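Putative aminopeptidase (Leishmania major, PDB 5NTH) probably removes amino acids from the N-termini of peptides as a manganese-dependent M17 leucyl aminopeptidase, and is held here in complex with the inhibitor actinonin. Local coordinates at residues M4-S9 and Y232-A237; A44-L49 and G129-G134; R110-C113 and A117-M120; Y281-A286 and R337-Q342. One frame throughout, in Å; residues are numbered along the deposited sequence.

The four contacts divide between the two lobes of an M17 aminopeptidase. Interactions 2 and 3 lie in the N-terminal domain, their nearest atoms about 5 Å apart; helix 117-127 carries one segment of interaction 3 and leads into the loop of interaction 2. Interactions 1 and 4 belong to the catalytic side, the first tying the N-terminal tail to helix 229-243, the second joining the end of strand 275-282, next to the outermost strand of the large sheet, to helix 323-341. Interaction 3 is buried, against a second subunit, and relies on an amide, a carboxylate and a water. The other three are partly buried: a salt bridge in 1, a histidine under a methyl group in 2, and a methionine and a lysine around a tyrosine in 4.

Interaction 1 (M4-S9 and Y232-A237); sequences MKRPRS and YAEIAA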
loop_
_atom_site.group_PDB
_atom_site.type_symbol
_atom_site.label_atom_id
_atom_site.label_comp_id
_atom_site.label_asym_id
_atom_site.label_seq_id
_atom_site.Cartn_x
_atom_site.Cartn_y
_atom_site.Cartn_z
ATOM N N MET A 4 -1.929 1.511 48.131
ATOM C CA MET A 4 -3.255 2.083 48.379
ATOM C C MET A 4 -3.305 3.626 48.193
ATOM O O MET A 4 -4.371 4.173 47.883
ATOM C CB MET A 4 -3.722 1.676 49.792
ATOM N N LYS A 5 -2.178 4.328 48.397
ATOM C CA LYS A 5 -2.096 5.793 48.122
ATOM C C LYS A 5 -2.385 6.061 46.631
ATOM O O LYS A 5 -3.286 6.834 46.280
ATOM C CB LYS A 5 -0.717 6.380 48.512
ATOM N N ARG A 6 -1.641 5.340 45.791
ATOM C CA ARG A 6 -1.665 5.436 44.329
ATOM C C ARG A 6 -3.048 5.348 43.660
ATOM O O ARG A 6 -3.748 4.342 43.812
ATOM C CB ARG A 6 -0.779 4.342 43.725
ATOM C CG ARG A 6 -0.269 4.728 42.358
ATOM C CD ARG A 6 0.529 3.625 41.708
ATOM N NE ARG A 6 1.772 3.365 42.413
ATOM C CZ ARG A 6 1.997 2.352 43.232
ATOM N NH1 ARG A 6 1.076 1.423 43.462
ATOM N NH2 ARG A 6 3.178 2.243 43.812
ATOM N N PRO A 7 -3.430 6.401 42.902
ATOM C CA PRO A 7 -4.663 6.342 42.102
ATOM C C PRO A 7 -4.379 5.748 40.715
ATOM O O PRO A 7 -4.303 6.483 39.718
ATOM C CB PRO A 7 -5.091 7.820 42.019
ATOM C CG PRO A 7 -3.789 8.581 42.045
ATOM C CD PRO A 7 -2.795 7.743 42.830
ATOM N N ARG A 8 -4.202 4.427 40.667
ATOM C CA ARG A 8 -3.836 3.728 39.414
ATOM C C ARG A 8 -4.834 2.620 39.006
ATOM O O ARG A 8 -5.882 2.926 38.419
ATOM C CB ARG A 8 -2.378 3.231 39.446
ATOM C CG ARG A 8 -1.808 2.958 38.063
ATOM C CD ARG A 8 -0.522 2.155 38.097
ATOM N NE ARG A 8 -0.675 0.791 37.573
ATOM C CZ ARG A 8 -0.292 0.366 36.361
ATOM N NH1 ARG A 8 0.274 1.176 35.471
ATOM N NH2 ARG A 8 -0.470 -0.907 36.031
ATOM N N SER A 9 -4.514 1.351 39.283
ATOM C CA SER A 9 -5.395 0.234 38.904
ATOM C C SER A 9 -6.331 -0.156 40.050
ATOM O O SER A 9 -6.147 0.239 41.212
ATOM C CB SER A 9 -4.613 -0.997 38.364
ATOM O OG SER A 9 -4.365 -1.981 39.362
ATOM N N TYR A 232 5.449 7.034 36.490
ATOM C CA TYR A 232 6.493 7.986 36.130
ATOM C C TYR A 232 6.428 9.211 37.040
ATOM O O TYR A 232 7.456 9.705 37.475
ATOM C CB TYR A 232 6.324 8.428 34.691
ATOM C CG TYR A 232 7.554 8.933 33.994
ATOM C CD1 TYR A 232 8.695 9.347 34.691
ATOM C CD2 TYR A 232 7.571 9.019 32.607
ATOM C CE1 TYR A 232 9.808 9.807 34.022
ATOM C CE2 TYR A 232 8.679 9.476 31.921
ATOM C CZ TYR A 232 9.801 9.877 32.621
ATOM O OH TYR A 232 10.923 10.342 31.921
ATOM N N ALA A 233 5.227 9.688 37.355
ATOM C CA ALA A 233 5.083 10.832 38.286
ATOM C C ALA A 233 5.436 10.528 39.751
ATOM O O ALA A 233 6.021 11.355 40.458
ATOM C CB ALA A 233 3.672 11.372 38.232
ATOM N N GLU A 234 5.051 9.357 40.220
ATOM C CA GLU A 234 5.406 8.959 41.569
ATOM C C GLU A 234 6.951 8.878 41.743
ATOM O O GLU A 234 7.494 9.184 42.821
ATOM C CB GLU A 234 4.738 7.632 41.871
ATOM C CG GLU A 234 4.721 7.254 43.332
ATOM C CD GLU A 234 4.179 5.857 43.510
ATOM O OE1 GLU A 234 2.986 5.620 43.176
ATOM O OE2 GLU A 234 4.972 4.994 43.940
ATOM N N ILE A 235 7.632 8.478 40.668
ATOM C CA ILE A 235 9.058 8.313 40.660
ATOM C C ILE A 235 9.678 9.688 40.771
ATOM O O ILE A 235 10.526 9.926 41.637
ATOM C CB ILE A 235 9.563 7.571 39.396
ATOM C CG1 ILE A 235 9.305 6.063 39.509
ATOM C CG2 ILE A 235 11.065 7.733 39.214
ATOM C CD1 ILE A 235 9.576 5.261 38.246
ATOM N N ALA A 236 9.236 10.584 39.899
ATOM C CA ALA A 236 9.691 11.971 39.897
ATOM C C ALA A 236 9.517 12.624 41.268
ATOM O O ALA A 236 10.432 13.295 41.741
ATOM C CB ALA A 236 8.973 12.777 38.823
ATOM N N ALA A 237 8.379 12.387 41.921
ATOM C CA ALA A 237 8.188 12.839 43.307
ATOM C C ALA A 237 9.287 12.320 44.268
ATOM O O ALA A 237 9.946 13.118 44.931
ATOM C CB ALA A 237 6.810 12.455 43.813
#
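Arg6 and Glu234 make this contact alone, as a two-pronged salt bridge. The guanidinium offers its NE side: Arg6 NE gives a hydrogen bond to Glu234 OE1 at 2.7 Å, and Arg6 NH2 reaches Glu234 OE2 at a longer 3.3 Å. Each nitrogen thus takes its own oxygen, and both oxygens are met on their syn sides. The two flat groups are 21° from coplanar. The NE bond is the more bent of the two: OE1 is tilted from the guanidinium plane and the N-H...O angle is 131°, whereas the NH2 bond is straighter. The arginine chain runs extended as far as CD and then bends at chi3 (-67°), which turns the NE edge toward the helix; along the way Arg6 CG and CD both pass 3.5 Å from Glu234 OE1. Glu234 instead stretches out from its helix, CG anti to the backbone N, and meets the arginine chain at about a right angle. The remaining guanidinium nitrogen, NH1, pairs with Glu15, and NH2 also bonds Ser19 OG, so the group is fixed on several sides. Glu15 and Ser19 belong to helix 12-26, whose Val18 and Val22 pack on Arg6 and Glu234 respectively. The bridge therefore ties the N-terminal tail and that helix to helix 229-243 of the catalytic part, beside strand 246-251, which Pro7 and Ala237 touch.

Interaction 2 (A44-L49 and G129-G134); sequences AYHVLL and GSVEEG. Unlike the reference sequence in segment 44-49: Tyr45 (reference Pro).
Val131 sets one methyl group over a face of the His46 imidazole. Its CG2 stands 4.2 Å from the ring centroid and 22° off the ring normal, a CH-pi contact displaced toward the rim, where the nearest ring atom is His46 CG at 3.9 Å from Val131 CG2. The valine and the histidine run antiparallel as they pass. Next to this methyl the backbone of the loop also meets the ring: Ser130 O is 3.3 Å from His46 CE1 and approaches obliquely. The imidazole leans out from the start of strand 46-51 with its CG anti to the carbonyl carbon (chi1 -55°), while Val131 places CG2 beside its own backbone N, on the side of the ring. Further out, the ring nitrogens have partners of their own. Glu98 OE1, from strand 97-103, is weakly hydrogen-bonded to His46 ND1 and also bonded to Ser130 OG, so a single carboxylate oxygen connects the histidine with the loop. The other ring nitrogen, NE2, has a weak bond to Glu135, whose same oxygen is also held by the backbone N of Glu132. Leu137 of strand 137-142 adds apolar packing. The loop between helix 117-127 and strand 137-142 is thereby laid against the strand that lies between 137-142 and 97-103 in the sheet of the N-terminal domain. Across the two segments the attraction is dispersive and weakly polar; two glutamates near the ring nitrogens would probably favour a protonated imidazole, although the protonation state cannot be told from the structure.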
loop_
_atom_site.group_PDB
_atom_site.type_symbol
_atom_site.label_atom_id
_atom_site.label_comp_id
_atom_site.label_asym_id
_atom_site.label_seq_id
_atom_site.Cartn_x
_atom_site.Cartn_y
_atom_site.Cartn_z
ATOM N N ALA A 44 39.908 -9.370 37.521
ATOM C CA ALA A 44 38.598 -9.953 37.517
ATOM C C ALA A 44 38.578 -11.225 36.703
ATOM O O ALA A 44 39.496 -11.496 35.904
ATOM C CB ALA A 44 37.603 -8.967 36.950
ATOM N N TYR A 45 37.480 -11.963 36.898
ATOM C CA TYR A 45 37.228 -13.199 36.220
ATOM C C TYR A 45 37.308 -12.940 34.700
ATOM O O TYR A 45 37.825 -13.747 33.946
ATOM C CB TYR A 45 35.863 -13.682 36.680
ATOM N N HIS A 46 36.821 -11.771 34.267
ATOM C CA HIS A 46 36.853 -11.342 32.845
ATOM C C HIS A 46 37.474 -9.957 32.709
ATOM O O HIS A 46 37.274 -9.085 33.573
ATOM C CB HIS A 46 35.429 -11.312 32.265
ATOM C CG HIS A 46 34.716 -12.611 32.409
ATOM N ND1 HIS A 46 34.608 -13.522 31.378
ATOM C CD2 HIS A 46 34.145 -13.192 33.489
ATOM C CE1 HIS A 46 33.962 -14.589 31.804
ATOM N NE2 HIS A 46 33.673 -14.415 33.082
ATOM N N VAL A 47 38.216 -9.772 31.614
ATOM C CA VAL A 47 38.945 -8.553 31.362
ATOM C C VAL A 47 38.767 -8.142 29.916
ATOM O O VAL A 47 38.909 -8.952 29.024
ATOM C CB VAL A 47 40.447 -8.713 31.643
ATOM C CG1 VAL A 47 41.156 -7.389 31.470
ATOM C CG2 VAL A 47 40.683 -9.177 33.051
ATOM N N LEU A 48 38.485 -6.860 29.714
ATOM C CA LEU A 48 38.454 -6.260 28.411
ATOM C C LEU A 48 39.487 -5.131 28.332
ATOM O O LEU A 48 39.573 -4.267 29.216
ATOM C CB LEU A 48 37.058 -5.714 28.121
ATOM C CG LEU A 48 36.947 -4.803 26.891
ATOM C CD1 LEU A 48 37.174 -5.552 25.576
ATOM C CD2 LEU A 48 35.602 -4.107 26.889
ATOM N N LEU A 49 40.229 -5.131 27.237
ATOM C CA LEU A 49 41.204 -4.123 26.972
ATOM C C LEU A 49 40.840 -3.501 25.648
ATOM O O LEU A 49 40.699 -4.207 24.640
ATOM C CB LEU A 49 42.590 -4.743 26.898
ATOM C CG LEU A 49 43.706 -3.780 26.490
ATOM C CD1 LEU A 49 43.763 -2.547 27.389
ATOM C CD2 LEU A 49 45.007 -4.557 26.505
ATOM N N GLY A 129 28.786 -10.523 27.529
ATOM C CA GLY A 129 27.895 -11.641 27.210
ATOM C C GLY A 129 28.225 -12.972 27.868
ATOM O O GLY A 129 27.364 -13.863 27.942
ATOM N N SER A 130 29.482 -13.095 28.316
ATOM C CA SER A 130 30.012 -14.318 28.933
ATOM C C SER A 130 30.263 -14.156 30.440
ATOM O O SER A 130 30.819 -15.040 31.065
ATOM C CB SER A 130 31.304 -14.724 28.212
ATOM O OG SER A 130 32.060 -13.552 27.941
ATOM N N VAL A 131 29.853 -13.035 31.017
ATOM C CA VAL A 131 30.070 -12.786 32.431
ATOM C C VAL A 131 28.934 -13.440 33.206
ATOM O O VAL A 131 27.763 -13.188 32.939
ATOM C CB VAL A 131 30.163 -11.274 32.722
ATOM C CG1 VAL A 131 30.275 -10.989 34.205
ATOM C CG2 VAL A 131 31.361 -10.681 32.012
ATOM N N GLU A 132 29.290 -14.260 34.185
ATOM C CA GLU A 132 28.301 -15.022 34.951
ATOM C C GLU A 132 27.840 -14.260 36.171
ATOM O O GLU A 132 28.486 -13.308 36.595
ATOM C CB GLU A 132 28.865 -16.363 35.388
ATOM C CG GLU A 132 28.868 -17.439 34.313
ATOM C CD GLU A 132 29.812 -18.584 34.694
ATOM O OE1 GLU A 132 29.339 -19.663 35.133
ATOM O OE2 GLU A 132 31.045 -18.388 34.597
ATOM N N GLU A 133 26.711 -14.705 36.722
ATOM C CA GLU A 133 26.061 -14.054 37.863
ATOM C C GLU A 133 27.077 -13.741 38.947
ATOM O O GLU A 133 27.971 -14.533 39.201
ATOM C CB GLU A 133 24.919 -14.918 38.430
ATOM C CG GLU A 133 24.381 -14.458 39.801
ATOM C CD GLU A 133 22.855 -14.455 39.885
ATOM O OE1 GLU A 133 22.233 -13.419 39.526
ATOM O OE2 GLU A 133 22.279 -15.480 40.328
ATOM N N GLY A 134 26.947 -12.570 39.557
ATOM C CA GLY A 134 27.859 -12.141 40.599
ATOM C C GLY A 134 29.302 -11.835 40.218
ATOM O O GLY A 134 30.062 -11.457 41.073
#

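Interaction 3 (R110-C113 and A117-M120); sequences RTNC and ADSM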
loop_
_atom_site.group_PDB
_atom_site.type_symbol
_atom_site.label_atom_id
_atom_site.label_comp_id
_atom_site.label_asym_id
_atom_site.label_seq_id
_atom_site.Cartn_x
_atom_site.Cartn_y
_atom_site.Cartn_z
ATOM N N ARG A 110 35.031 14.494 11.528
ATOM C CA ARG A 110 34.848 15.707 12.314
ATOM C C ARG A 110 33.552 15.669 13.177
ATOM O O ARG A 110 33.496 16.316 14.240
ATOM C CB ARG A 110 34.889 16.957 11.380
ATOM C CG ARG A 110 33.532 17.591 11.049
ATOM C CD ARG A 110 33.531 18.661 9.950
ATOM N NE ARG A 110 33.868 18.053 8.677
ATOM C CZ ARG A 110 33.157 18.064 7.547
ATOM N NH1 ARG A 110 32.007 18.712 7.414
ATOM N NH2 ARG A 110 33.653 17.397 6.502
ATOM N N THR A 111 32.523 14.939 12.692
ATOM C CA THR A 111 31.185 14.872 13.337
ATOM C C THR A 111 31.011 13.784 14.390
ATOM O O THR A 111 29.904 13.599 14.896
ATOM C CB THR A 111 30.065 14.590 12.316
ATOM O OG1 THR A 111 30.296 13.315 11.695
ATOM C CG2 THR A 111 29.977 15.690 11.260
ATOM N N ASN A 112 32.091 13.069 14.699
ATOM C CA ASN A 112 32.067 11.971 15.628
ATOM C C ASN A 112 32.995 12.261 16.784
ATOM O O ASN A 112 33.901 13.088 16.707
ATOM C CB ASN A 112 32.490 10.667 14.928
ATOM C CG ASN A 112 32.129 9.397 15.717
ATOM O OD1 ASN A 112 31.584 9.448 16.835
ATOM N ND2 ASN A 112 32.438 8.244 15.129
ATOM N N CYS A 113 32.738 11.550 17.862
ATOM C CA CYS A 113 33.465 11.701 19.073
ATOM C C CYS A 113 34.861 11.156 18.865
ATOM O O CYS A 113 35.018 9.984 18.536
ATOM C CB CYS A 113 32.735 10.928 20.159
ATOM S SG CYS A 113 33.771 10.570 21.564
ATOM N N ALA A 117 33.666 6.638 21.431
ATOM C CA ALA A 117 32.765 6.043 22.421
ATOM C C ALA A 117 31.775 5.020 21.863
ATOM O O ALA A 117 31.243 4.212 22.616
ATOM C CB ALA A 117 32.008 7.144 23.139
ATOM N N ASP A 118 31.510 5.079 20.572
ATOM C CA ASP A 118 30.663 4.087 19.924
ATOM C C ASP A 118 31.293 2.703 19.892
ATOM O O ASP A 118 30.653 1.709 20.197
ATOM C CB ASP A 118 30.230 4.514 18.494
ATOM C CG ASP A 118 31.344 5.173 17.684
ATOM O OD1 ASP A 118 32.543 5.006 18.005
ATOM O OD2 ASP A 118 31.013 5.891 16.723
ATOM N N SER A 119 32.547 2.650 19.493
ATOM C CA SER A 119 33.272 1.402 19.450
ATOM C C SER A 119 33.510 0.838 20.853
ATOM O O SER A 119 33.479 -0.366 21.062
ATOM C CB SER A 119 34.575 1.623 18.707
ATOM O OG SER A 119 34.280 2.006 17.374
ATOM N N MET A 120 33.712 1.727 21.815
ATOM C CA MET A 120 33.878 1.333 23.215
ATOM C C MET A 120 32.641 0.618 23.698
ATOM O O MET A 120 32.736 -0.422 24.312
ATOM C CB MET A 120 34.110 2.546 24.119
ATOM C CG MET A 120 35.466 3.201 23.975
ATOM S SD MET A 120 35.792 4.487 25.225
ATOM C CE MET A 120 37.492 4.855 24.767
HETATM O O HOH W 1 31.354 7.896 19.313
#
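Asn112 and Asp118 meet because their first torsions send them toward each other: Asn112 CG lies anti to the backbone N, and Asp118 CG sits between its backbone N and carbonyl carbon (chi1 41°). Asn112 ND2 then donates to Asp118 OD2 at 3.2 Å, with an N-H...O angle of 157°. The oxygen uses its syn lone pair and lies close to the amide plane, yet amide and carboxylate are turned 76° against each other. Asn112 OD1 faces back to its own chain and makes a short, bent hydrogen bond with the backbone N of Cys113, 2.6 Å away and above the carbonyl plane. The same oxygen accepts from water 1 at 2.9 Å, and that water in turn receives the N-H of Asp118, its oxygen 3.1 Å from Asp118 N. Amide and water thus link the loop to the first turn of the helix by two routes. Beside them Cys113 SG rests 4.2 Å from Ala117 CB. Both polar groups have further partners in a second subunit: Tyr465 of that subunit bonds Asp118 OD2, and its Glu464 bonds Asn112 ND2. Within the chain, Arg116 makes a salt bridge with Asp118 OD1. The loop after strand 97-103 is in this way fastened to the start of helix 117-127, which packs through Ala117 and Met120 on helix 148-156, while the loop itself leans on Leu455 and the neighbouring subunit.

Interaction 4 (Y281-A286 and R337-Q342); sequences YRNPNA and RSMKMQ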
loop_
_atom_site.group_PDB
_atom_site.type_symbol
_atom_site.label_atom_id
_atom_site.label_comp_id
_atom_site.label_asym_id
_atom_site.label_seq_id
_atom_site.Cartn_x
_atom_site.Cartn_y
_atom_site.Cartn_z
ATOM N N TYR A 281 15.672 23.325 41.074
ATOM C CA TYR A 281 16.618 23.614 42.155
ATOM C C TYR A 281 17.197 24.995 41.944
ATOM O O TYR A 281 17.628 25.306 40.819
ATOM C CB TYR A 281 17.767 22.614 42.137
ATOM C CG TYR A 281 18.668 22.578 43.364
ATOM C CD1 TYR A 281 18.153 22.381 44.641
ATOM C CD2 TYR A 281 20.051 22.652 43.228
ATOM C CE1 TYR A 281 19.003 22.293 45.762
ATOM C CE2 TYR A 281 20.920 22.575 44.327
ATOM C CZ TYR A 281 20.399 22.401 45.607
ATOM O OH TYR A 281 21.262 22.321 46.700
ATOM N N ARG A 282 17.155 25.814 43.009
ATOM C CA ARG A 282 18.030 26.977 43.146
ATOM C C ARG A 282 19.326 26.516 43.788
ATOM O O ARG A 282 19.328 25.917 44.877
ATOM C CB ARG A 282 17.430 28.102 43.992
ATOM C CG ARG A 282 18.331 29.380 44.083
ATOM C CD ARG A 282 17.646 30.579 44.758
ATOM N NE ARG A 282 16.216 30.515 44.408
ATOM C CZ ARG A 282 15.538 31.309 43.564
ATOM N NH1 ARG A 282 14.246 31.028 43.339
ATOM N NH2 ARG A 282 16.096 32.378 42.971
ATOM N N ASN A 283 20.425 26.822 43.107
ATOM C CA ASN A 283 21.753 26.463 43.564
ATOM C C ASN A 283 22.174 27.454 44.657
ATOM O O ASN A 283 22.278 28.666 44.391
ATOM C CB ASN A 283 22.726 26.478 42.384
ATOM C CG ASN A 283 24.101 25.988 42.757
ATOM O OD1 ASN A 283 24.360 25.636 43.914
ATOM N ND2 ASN A 283 25.000 25.961 41.777
ATOM N N PRO A 284 22.417 26.950 45.886
ATOM C CA PRO A 284 22.836 27.886 46.922
ATOM C C PRO A 284 24.221 28.453 46.694
ATOM O O PRO A 284 24.469 29.555 47.159
ATOM C CB PRO A 284 22.823 27.053 48.213
ATOM C CG PRO A 284 22.240 25.719 47.863
ATOM C CD PRO A 284 22.379 25.559 46.377
ATOM N N ASN A 285 25.106 27.730 45.995
ATOM C CA ASN A 285 26.478 28.209 45.724
ATOM C C ASN A 285 26.656 28.837 44.342
ATOM O O ASN A 285 27.738 28.803 43.759
ATOM C CB ASN A 285 27.494 27.077 45.893
ATOM C CG ASN A 285 27.261 26.271 47.147
ATOM O OD1 ASN A 285 26.993 25.076 47.069
ATOM N ND2 ASN A 285 27.332 26.922 48.311
ATOM N N ALA A 286 25.599 29.425 43.824
ATOM C CA ALA A 286 25.665 30.068 42.536
ATOM C C ALA A 286 26.540 31.317 42.601
ATOM O O ALA A 286 26.353 32.137 43.503
ATOM C CB ALA A 286 24.268 30.456 42.086
ATOM N N ARG A 337 23.010 16.287 41.642
ATOM C CA ARG A 337 23.847 15.468 42.514
ATOM C C ARG A 337 25.258 16.005 42.551
ATOM O O ARG A 337 25.911 15.958 43.597
ATOM C CB ARG A 337 23.870 14.015 42.049
ATOM C CG ARG A 337 22.826 13.198 42.758
ATOM C CD ARG A 337 22.634 11.828 42.150
ATOM N NE ARG A 337 21.672 11.030 42.927
ATOM C CZ ARG A 337 21.119 9.893 42.507
ATOM N NH1 ARG A 337 21.406 9.374 41.307
ATOM N NH2 ARG A 337 20.253 9.279 43.286
ATOM N N SER A 338 25.741 16.480 41.403
ATOM C CA SER A 338 27.075 17.033 41.312
ATOM C C SER A 338 27.161 18.355 42.145
ATOM O O SER A 338 28.100 18.583 42.921
ATOM C CB SER A 338 27.450 17.218 39.839
ATOM O OG SER A 338 28.757 17.783 39.687
ATOM N N MET A 339 26.144 19.198 42.001
ATOM C CA MET A 339 26.003 20.426 42.791
ATOM C C MET A 339 26.101 20.180 44.299
ATOM O O MET A 339 26.768 20.929 45.004
ATOM C CB MET A 339 24.682 21.147 42.455
ATOM C CG MET A 339 24.734 21.865 41.132
ATOM S SD MET A 339 23.305 22.894 40.792
ATOM C CE MET A 339 22.031 21.709 40.773
ATOM N N LYS A 340 25.453 19.130 44.773
ATOM C CA LYS A 340 25.498 18.756 46.184
ATOM C C LYS A 340 26.835 18.163 46.637
ATOM O O LYS A 340 27.108 18.111 47.836
ATOM C CB LYS A 340 24.389 17.757 46.478
ATOM C CG LYS A 340 23.006 18.358 46.330
ATOM C CD LYS A 340 21.988 17.478 47.018
ATOM C CE LYS A 340 20.600 18.091 47.002
ATOM N NZ LYS A 340 20.553 19.488 47.498
ATOM N N MET A 341 27.649 17.715 45.682
ATOM C CA MET A 341 28.992 17.178 45.958
ATOM C C MET A 341 30.085 18.220 46.275
ATOM O O MET A 341 30.844 18.016 47.215
ATOM C CB MET A 341 29.450 16.283 44.804
ATOM C CG MET A 341 28.801 14.907 44.825
ATOM S SD MET A 341 28.839 14.008 43.261
ATOM C CE MET A 341 30.498 14.449 42.764
ATOM N N GLN A 342 30.203 19.284 45.483
ATOM C CA GLN A 342 31.176 20.355 45.763
ATOM C C GLN A 342 30.639 21.757 45.400
ATOM O O GLN A 342 29.853 21.922 44.461
ATOM C CB GLN A 342 32.535 20.091 45.069
ATOM C CG GLN A 342 33.628 19.476 45.954
ATOM C CD GLN A 342 34.614 18.596 45.166
ATOM O OE1 GLN A 342 34.618 17.349 45.279
ATOM N NE2 GLN A 342 35.445 19.239 44.344
#
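Met339 reaches from helix 323-341 to the end of strand 275-282, between Tyr281 and Asn283. From CB its CG leaves beside the backbone N and comes 4.2 Å from Asn283 ND2. The sulfur follows, 3.6 Å from that same ND2 and close to Asn283 CG. A bend at chi3 (-62°) swings the terminal methyl round to the tyrosine, and CE ends 3.3 Å from Tyr281 CD2, near the ring plane. The sulfur also keeps to the rim: SD is 5.3 Å from the Tyr281 centroid and 87° off its normal, an edge-on Met-aromatic contact. One residue on, Lys340 folds at its last torsion so that NZ donates to Tyr281 OH at 3.0 Å. Asn283 is held in turn by an Asx turn, its OD1 taking Asn285 N, and by an ND2 bond to Ile349 O of strand 349-361, which places its amide beside the sulfur. The chemistry is therefore graded outward: a buried, polarisable thioether joins the edge of the ring and an amide, while on the exposed side an ammonium group donates to the phenol oxygen, which may polarise the hydroxyl.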